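PDB 5IFF: uncharacterized protein from Pyrococcus abyssi, which is a restriction DNA glycosylase that probably excises adenine from its recognition sequence, and assembles here as a tetramer on nonspecific double-stranded DNA. Local coordinates for residues 133-136 against 140-143; 3-8 against 76-81. The protein carries 2 engineered substitutions. All coordinates share one frame; numbering follows the deposited sequence.

Contact 1 of 2, residues 133-136 against 140-143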
ATOM      1  N   LYS A 133       1.426 -32.457  -6.327  1.00 35.84           N
ATOM      2  CA  LYS A 133       2.249 -33.586  -6.809  1.00 38.83           C
ATOM      3  C   LYS A 133       3.601 -33.507  -6.136  1.00 38.40           C
ATOM      4  O   LYS A 133       4.135 -32.400  -5.953  1.00 39.08           O
ATOM      5  CB  LYS A 133       2.414 -33.522  -8.353  1.00 44.88           C
ATOM      6  CG  LYS A 133       3.113 -34.757  -8.956  1.00 47.69           C
ATOM      7  CD  LYS A 133       3.232 -34.604 -10.489  1.00 46.64           C
ATOM      8  CE  LYS A 133       1.890 -34.768 -11.194  1.00 44.20           C
ATOM      9  NZ  LYS A 133       2.065 -35.197 -12.636  1.00 43.66           N
ATOM     10  N   GLU A 134       4.189 -34.648  -5.803  1.00 36.40           N
ATOM     11  CA  GLU A 134       5.501 -34.637  -5.160  1.00 37.94           C
ATOM     12  C   GLU A 134       6.534 -35.288  -6.069  1.00 44.23           C
ATOM     13  O   GLU A 134       6.277 -36.358  -6.605  1.00 41.04           O
ATOM     14  CB  GLU A 134       5.463 -35.365  -3.803  1.00 40.89           C
ATOM     15  CG  GLU A 134       6.843 -35.410  -3.169  1.00 44.78           C
ATOM     16  CD  GLU A 134       6.902 -36.236  -1.854  1.00 55.66           C
ATOM     17  OE1 GLU A 134       5.839 -36.517  -1.254  1.00 52.21           O
ATOM     18  OE2 GLU A 134       8.028 -36.583  -1.442  1.00 60.90           O
ATOM     19  N   LEU A 135       7.692 -34.648  -6.239  1.00 35.08           N
ATOM     20  CA  LEU A 135       8.787 -35.244  -7.021  1.00 38.20           C
ATOM     21  C   LEU A 135       9.641 -36.185  -6.172  1.00 40.98           C
ATOM     22  O   LEU A 135       9.693 -36.026  -4.956  1.00 40.88           O
ATOM     23  CB  LEU A 135       9.687 -34.146  -7.599  1.00 38.27           C
ATOM     24  CG  LEU A 135       9.127 -33.102  -8.587  1.00 43.12           C
ATOM     25  CD1 LEU A 135      10.291 -32.316  -9.214  1.00 43.30           C
ATOM     26  CD2 LEU A 135       8.243 -33.721  -9.661  1.00 45.91           C
ATOM     27  N   PRO A 136      10.343 -37.153  -6.806  1.00 38.21           N
ATOM     28  CA  PRO A 136      11.164 -38.079  -6.015  1.00 44.40           C
ATOM     29  C   PRO A 136      12.195 -37.318  -5.177  1.00 42.06           C
ATOM     30  O   PRO A 136      12.458 -37.736  -4.063  1.00 40.37           O
ATOM     31  CB  PRO A 136      11.831 -38.985  -7.073  1.00 47.68           C
ATOM     32  CG  PRO A 136      10.947 -38.845  -8.315  1.00 44.93           C
ATOM     33  CD  PRO A 136      10.370 -37.442  -8.253  1.00 41.65           C
ATOM     34  N   PHE A 140       7.528 -30.154  -4.013  1.00 29.73           N
ATOM     35  CA  PHE A 140       6.072 -30.268  -4.155  1.00 35.22           C
ATOM     36  C   PHE A 140       5.637 -29.276  -5.206  1.00 34.57           C
ATOM     37  O   PHE A 140       6.144 -28.159  -5.231  1.00 35.19           O
ATOM     38  CB  PHE A 140       5.332 -29.927  -2.841  1.00 39.32           C
ATOM     39  CG  PHE A 140       5.522 -30.950  -1.751  1.00 43.89           C
ATOM     40  CD1 PHE A 140       5.123 -32.261  -1.950  1.00 47.29           C
ATOM     41  CD2 PHE A 140       6.068 -30.600  -0.519  1.00 44.44           C
ATOM     42  CE1 PHE A 140       5.267 -33.212  -0.944  1.00 50.35           C
ATOM     43  CE2 PHE A 140       6.222 -31.558   0.480  1.00 48.23           C
ATOM     44  CZ  PHE A 140       5.830 -32.853   0.267  1.00 49.89           C
ATOM     45  N   ILE A 141       4.674 -29.654  -6.029  1.00 33.91           N
ATOM     46  CA  ILE A 141       4.047 -28.677  -6.941  1.00 36.89           C
ATOM     47  C   ILE A 141       2.601 -28.634  -6.549  1.00 39.13           C
ATOM     48  O   ILE A 141       1.955 -29.683  -6.548  1.00 38.83           O
ATOM     49  CB  ILE A 141       4.157 -29.075  -8.404  1.00 36.44           C
ATOM     50  CG1 ILE A 141       5.615 -29.080  -8.847  1.00 38.91           C
ATOM     51  CG2 ILE A 141       3.266 -28.106  -9.326  1.00 33.04           C
ATOM     52  CD1 ILE A 141       6.226 -30.527  -8.884  1.00 44.15           C
ATOM     53  N   GLY A 142       2.106 -27.455  -6.155  1.00 38.41           N
ATOM     54  CA  GLY A 142       0.739 -27.336  -5.683  1.00 37.79           C
ATOM     55  C   GLY A 142      -0.095 -26.322  -6.509  1.00 36.98           C
ATOM     56  O   GLY A 142       0.445 -25.343  -7.012  1.00 35.91           O
ATOM     57  N   ILE A 143      -1.413 -26.533  -6.585  1.00 32.29           N
ATOM     58  CA  ILE A 143      -2.297 -25.556  -7.223  1.00 30.72           C
ATOM     59  C   ILE A 143      -3.457 -25.275  -6.286  1.00 32.97           C
ATOM     60  O   ILE A 143      -4.096 -26.187  -5.770  1.00 34.43           O
ATOM     61  CB  ILE A 143      -2.832 -26.039  -8.580  1.00 33.78           C
ATOM     62  CG1 ILE A 143      -1.708 -26.752  -9.359  1.00 33.51           C
ATOM     63  CG2 ILE A 143      -3.449 -24.845  -9.404  1.00 27.72           C
ATOM     64  CD1 ILE A 143      -2.201 -27.740 -10.394  1.00 36.34           C
TER
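With CG set anti to its own nitrogen (chi1 177°) and the chain extended beyond, Glu-134 runs alongside Phe-140, whose ring is carried back beside its backbone N and toward Glu-134 (chi1 -70°). The two side chains leave one face of the sheet pointing the same way. Glu-134 CG lies 3.5 Å from Phe-140 CE1, and Glu-134 OE1 reaches the same carbon at 3.4 Å. The oxygen comes to the ring edge, near the ring plane, while the carboxylate plane is turned 72° from that of the ring. Lys-132 adds a cation-pi contact to this ring.

The backbone beneath is an antiparallel hairpin joining strands 121-134 and 140-147. Lys-133 and Ile-141 form its hydrogen-bonded pair: Lys-133 N donates to Ile-141 O at 2.8 Å, and Ile-141 N returns a nearly straight bond of 2.8 Å to Lys-133 O. That second oxygen also receives the CA-H of Phe-140, with Phe-140 CA 3.4 Å from Lys-133 O. Glu-134 and Phe-140 follow as a non-hydrogen-bonded pair.

On the opposite face, Ile-141 extends CD1 to Leu-135, just past the end of the strand, with Leu-135 CD2 3.9 Å from Ile-141 CD1. Phe-121 of the second subunit packs on Ile-141 and makes a cation-pi contact with Lys-133. Ile-141 also lies close to Val-158, a residue that contacts adenine when that base is bound; none is bound to this chain here.

The Ile-141 face thus combines apolar packing against helix 188-201 with a lysine whose amine is paired by Glu-193 of that helix, whereas beside Phe-140 an anionic oxygen meets the weakly positive rim of an aromatic ring, probably a mildly favourable electrostatic match.

Contact 2 of 2, residues 3-8 against 76-81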
ATOM      1  N   ALA A   3      13.386 -13.751  -7.776  1.00 39.05           N
ATOM      2  CA  ALA A   3      14.298 -14.859  -8.120  1.00 33.97           C
ATOM      3  C   ALA A   3      15.207 -14.429  -9.280  1.00 36.33           C
ATOM      4  O   ALA A   3      14.897 -13.477 -10.018  1.00 37.44           O
ATOM      5  CB  ALA A   3      13.511 -16.073  -8.521  1.00 33.07           C
ATOM      6  N   SER A   4      16.326 -15.118  -9.450  1.00 36.15           N
ATOM      7  CA  SER A   4      17.232 -14.792 -10.553  1.00 38.19           C
ATOM      8  C   SER A   4      17.608 -16.115 -11.240  1.00 39.66           C
ATOM      9  O   SER A   4      18.159 -17.021 -10.593  1.00 37.63           O
ATOM     10  CB  SER A   4      18.424 -14.040  -9.993  1.00 40.81           C
ATOM     11  OG  SER A   4      19.364 -13.740 -10.963  1.00 45.08           O
ATOM     12  N   VAL A   5      17.260 -16.241 -12.522  1.00 35.74           N
ATOM     13  CA  VAL A   5      17.324 -17.506 -13.244  1.00 33.13           C
ATOM     14  C   VAL A   5      18.448 -17.440 -14.234  1.00 37.59           C
ATOM     15  O   VAL A   5      18.534 -16.481 -14.980  1.00 40.37           O
ATOM     16  CB  VAL A   5      16.012 -17.828 -14.020  1.00 39.11           C
ATOM     17  CG1 VAL A   5      16.177 -19.135 -14.778  1.00 37.29           C
ATOM     18  CG2 VAL A   5      14.796 -17.888 -13.066  1.00 36.67           C
ATOM     19  N   SER A   6      19.305 -18.455 -14.289  1.00 37.15           N
ATOM     20  CA  SER A   6      20.407 -18.389 -15.249  1.00 40.41           C
ATOM     21  C   SER A   6      20.731 -19.778 -15.787  1.00 40.50           C
ATOM     22  O   SER A   6      20.250 -20.773 -15.251  1.00 36.47           O
ATOM     23  CB  SER A   6      21.637 -17.759 -14.595  1.00 40.45           C
ATOM     24  OG  SER A   6      22.059 -18.584 -13.513  1.00 43.62           O
ATOM     25  N   PHE A   7      21.500 -19.826 -16.879  1.00 42.82           N
ATOM     26  CA  PHE A   7      22.103 -21.065 -17.337  1.00 44.85           C
ATOM     27  C   PHE A   7      23.557 -21.105 -16.876  1.00 49.87           C
ATOM     28  O   PHE A   7      24.321 -20.199 -17.197  1.00 51.86           O
ATOM     29  CB  PHE A   7      22.010 -21.207 -18.872  1.00 46.70           C
ATOM     30  CG  PHE A   7      22.749 -22.418 -19.407  1.00 50.09           C
ATOM     31  CD1 PHE A   7      22.165 -23.682 -19.351  1.00 47.63           C
ATOM     32  CD2 PHE A   7      24.038 -22.292 -19.919  1.00 56.73           C
ATOM     33  CE1 PHE A   7      22.839 -24.795 -19.810  1.00 49.48           C
ATOM     34  CE2 PHE A   7      24.733 -23.405 -20.386  1.00 58.43           C
ATOM     35  CZ  PHE A   7      24.139 -24.661 -20.325  1.00 56.29           C
ATOM     36  N   GLU A   8      23.925 -22.149 -16.120  1.00 51.55           N
ATOM     37  CA  GLU A   8      25.301 -22.363 -15.644  1.00 55.55           C
ATOM     38  C   GLU A   8      25.708 -23.832 -15.653  1.00 55.23           C
ATOM     39  O   GLU A   8      24.977 -24.683 -15.124  1.00 50.03           O
ATOM     40  CB  GLU A   8      25.473 -21.857 -14.203  1.00 56.03           C
ATOM     41  CG  GLU A   8      25.302 -20.401 -14.042  1.00 58.08           C
ATOM     42  CD  GLU A   8      25.091 -20.005 -12.602  1.00 58.68           C
ATOM     43  OE1 GLU A   8      25.582 -20.695 -11.672  1.00 58.76           O
ATOM     44  OE2 GLU A   8      24.434 -18.972 -12.409  1.00 60.06           O
ATOM     45  N   VAL A  76      12.296 -22.241 -18.879  1.00 32.70           N
ATOM     46  CA  VAL A  76      11.968 -23.131 -20.001  1.00 32.73           C
ATOM     47  C   VAL A  76      12.638 -22.679 -21.296  1.00 31.78           C
ATOM     48  O   VAL A  76      13.179 -23.510 -22.034  1.00 34.60           O
ATOM     49  CB  VAL A  76      10.408 -23.245 -20.177  1.00 32.92           C
ATOM     50  CG1 VAL A  76      10.020 -23.961 -21.487  1.00 33.91           C
ATOM     51  CG2 VAL A  76       9.845 -24.049 -18.972  1.00 32.20           C
ATOM     52  N   ARG A  77      12.637 -21.383 -21.585  1.00 33.94           N
ATOM     53  CA  ARG A  77      13.256 -20.941 -22.836  1.00 37.57           C
ATOM     54  C   ARG A  77      14.765 -21.255 -22.752  1.00 37.66           C
ATOM     55  O   ARG A  77      15.370 -21.733 -23.723  1.00 36.65           O
ATOM     56  CB  ARG A  77      13.002 -19.455 -23.118  1.00 41.47           C
ATOM     57  CG  ARG A  77      13.573 -19.015 -24.475  1.00 52.17           C
ATOM     58  CD  ARG A  77      13.304 -17.549 -24.802  1.00 57.22           C
ATOM     59  NE  ARG A  77      11.895 -17.260 -25.091  1.00 56.69           N
ATOM     60  CZ  ARG A  77      11.078 -16.683 -24.220  1.00 54.71           C
ATOM     61  NH1 ARG A  77       9.826 -16.432 -24.544  1.00 50.76           N
ATOM     62  NH2 ARG A  77      11.532 -16.356 -23.015  1.00 52.76           N
ATOM     63  N   LEU A  78      15.380 -20.998 -21.596  1.00 35.36           N
ATOM     64  CA  LEU A  78      16.821 -21.304 -21.440  1.00 37.25           C
ATOM     65  C   LEU A  78      17.049 -22.812 -21.501  1.00 35.19           C
ATOM     66  O   LEU A  78      18.012 -23.261 -22.135  1.00 37.82           O
ATOM     67  CB  LEU A  78      17.387 -20.761 -20.116  1.00 38.09           C
ATOM     68  CG  LEU A  78      17.657 -19.262 -20.010  1.00 41.80           C
ATOM     69  CD1 LEU A  78      18.161 -18.951 -18.581  1.00 44.30           C
ATOM     70  CD2 LEU A  78      18.613 -18.751 -21.115  1.00 45.58           C
ATOM     71  N   ALA A  79      16.157 -23.589 -20.865  1.00 32.63           N
ATOM     72  CA  ALA A  79      16.314 -25.057 -20.895  1.00 34.37           C
ATOM     73  C   ALA A  79      16.244 -25.607 -22.329  1.00 36.41           C
ATOM     74  O   ALA A  79      16.975 -26.525 -22.727  1.00 39.15           O
ATOM     75  CB  ALA A  79      15.242 -25.712 -20.023  1.00 31.45           C
ATOM     76  N   HIS A  80      15.301 -25.079 -23.102  1.00 35.70           N
ATOM     77  CA  HIS A  80      15.184 -25.541 -24.486  1.00 35.48           C
ATOM     78  C   HIS A  80      16.333 -25.038 -25.352  1.00 36.91           C
ATOM     79  O   HIS A  80      16.899 -25.804 -26.138  1.00 38.94           O
ATOM     80  CB  HIS A  80      13.823 -25.115 -25.071  1.00 33.77           C
ATOM     81  CG  HIS A  80      13.633 -25.581 -26.470  1.00 38.72           C
ATOM     82  ND1 HIS A  80      13.630 -26.920 -26.822  1.00 41.64           N
ATOM     83  CD2 HIS A  80      13.554 -24.888 -27.638  1.00 42.13           C
ATOM     84  CE1 HIS A  80      13.491 -27.028 -28.137  1.00 45.56           C
ATOM     85  NE2 HIS A  80      13.444 -25.806 -28.646  1.00 45.22           N
ATOM     86  N   GLU A  81      16.737 -23.775 -25.200  1.00 39.37           N
ATOM     87  CA  GLU A  81      17.910 -23.279 -25.928  1.00 45.57           C
ATOM     88  C   GLU A  81      19.122 -24.225 -25.779  1.00 45.13           C
ATOM     89  O   GLU A  81      19.875 -24.435 -26.728  1.00 43.30           O
ATOM     90  CB  GLU A  81      18.332 -21.894 -25.455  1.00 53.21           C
ATOM     91  CG  GLU A  81      17.383 -20.746 -25.730  1.00 62.87           C
ATOM     92  CD  GLU A  81      17.902 -19.435 -25.128  1.00 73.03           C
ATOM     93  OE1 GLU A  81      19.156 -19.247 -25.082  1.00 77.56           O
ATOM     94  OE2 GLU A  81      17.059 -18.611 -24.695  1.00 73.68           O
TER
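Glu-8 OE2 is gripped by two groups, the hydroxyl of Ser-6 and the guanidinium of Arg-15 on the adjoining strand 11-17. Ser-6 OG donates to Glu-8 OE2 across 2.6 Å, arriving from above the carboxylate plane, 41° out of it. The CB of Ser-6 points away from segment 76-81, so its backbone faces the helix.

From the helix side the contact rests on one leucine. The axis of segment 76-81 runs almost parallel to that of strand 4-8, 8.8 Å away at closest approach and 6° off, and Leu-78 bridges the gap. With CG placed anti to the carbonyl carbon (chi1 -76°), Leu-78 projects toward the strand and lays CD1 against the peptide link between Ser-6 and Phe-7: Leu-78 CD1 is 3.9 Å from Ser-6 C and 3.8 Å from Phe-7 N. Val-5 CG1 adds a looser apolar contact, 4.3 Å from Leu-78 CD1. The CB of Phe-7 points toward the helix, 4.5 Å from Leu-78 CD1, but its ring leads away to stack on His-82.

The strand therefore divides its duties: charge and hydroxyl are paired at Glu-8, while between the two segments no hydrogen bond forms and the helix is met by van der Waals packing.

How the contacts relate
From the N terminus, contact 2 comes first. It closes a loop of 67 residues, including strands 11-17, 25-29 and 54-59, by bringing helix 72-81 back beside strand 4-8, an outermost strand of a small three-stranded sheet within this chain. Contact 1 opens only after that loop is complete and spans just three residues, turning strand 121-134 into strand 140-147 of the larger sheet. The two are in series, neither nesting nor crossing; the centres of contact 1 and contact 2 are about 21 Å apart. Both lie near Ile-60, which contacts adenine when that base is bound, although none is bound to this chain here: its side chain is about 7 Å from those of Val-5 and Ile-141.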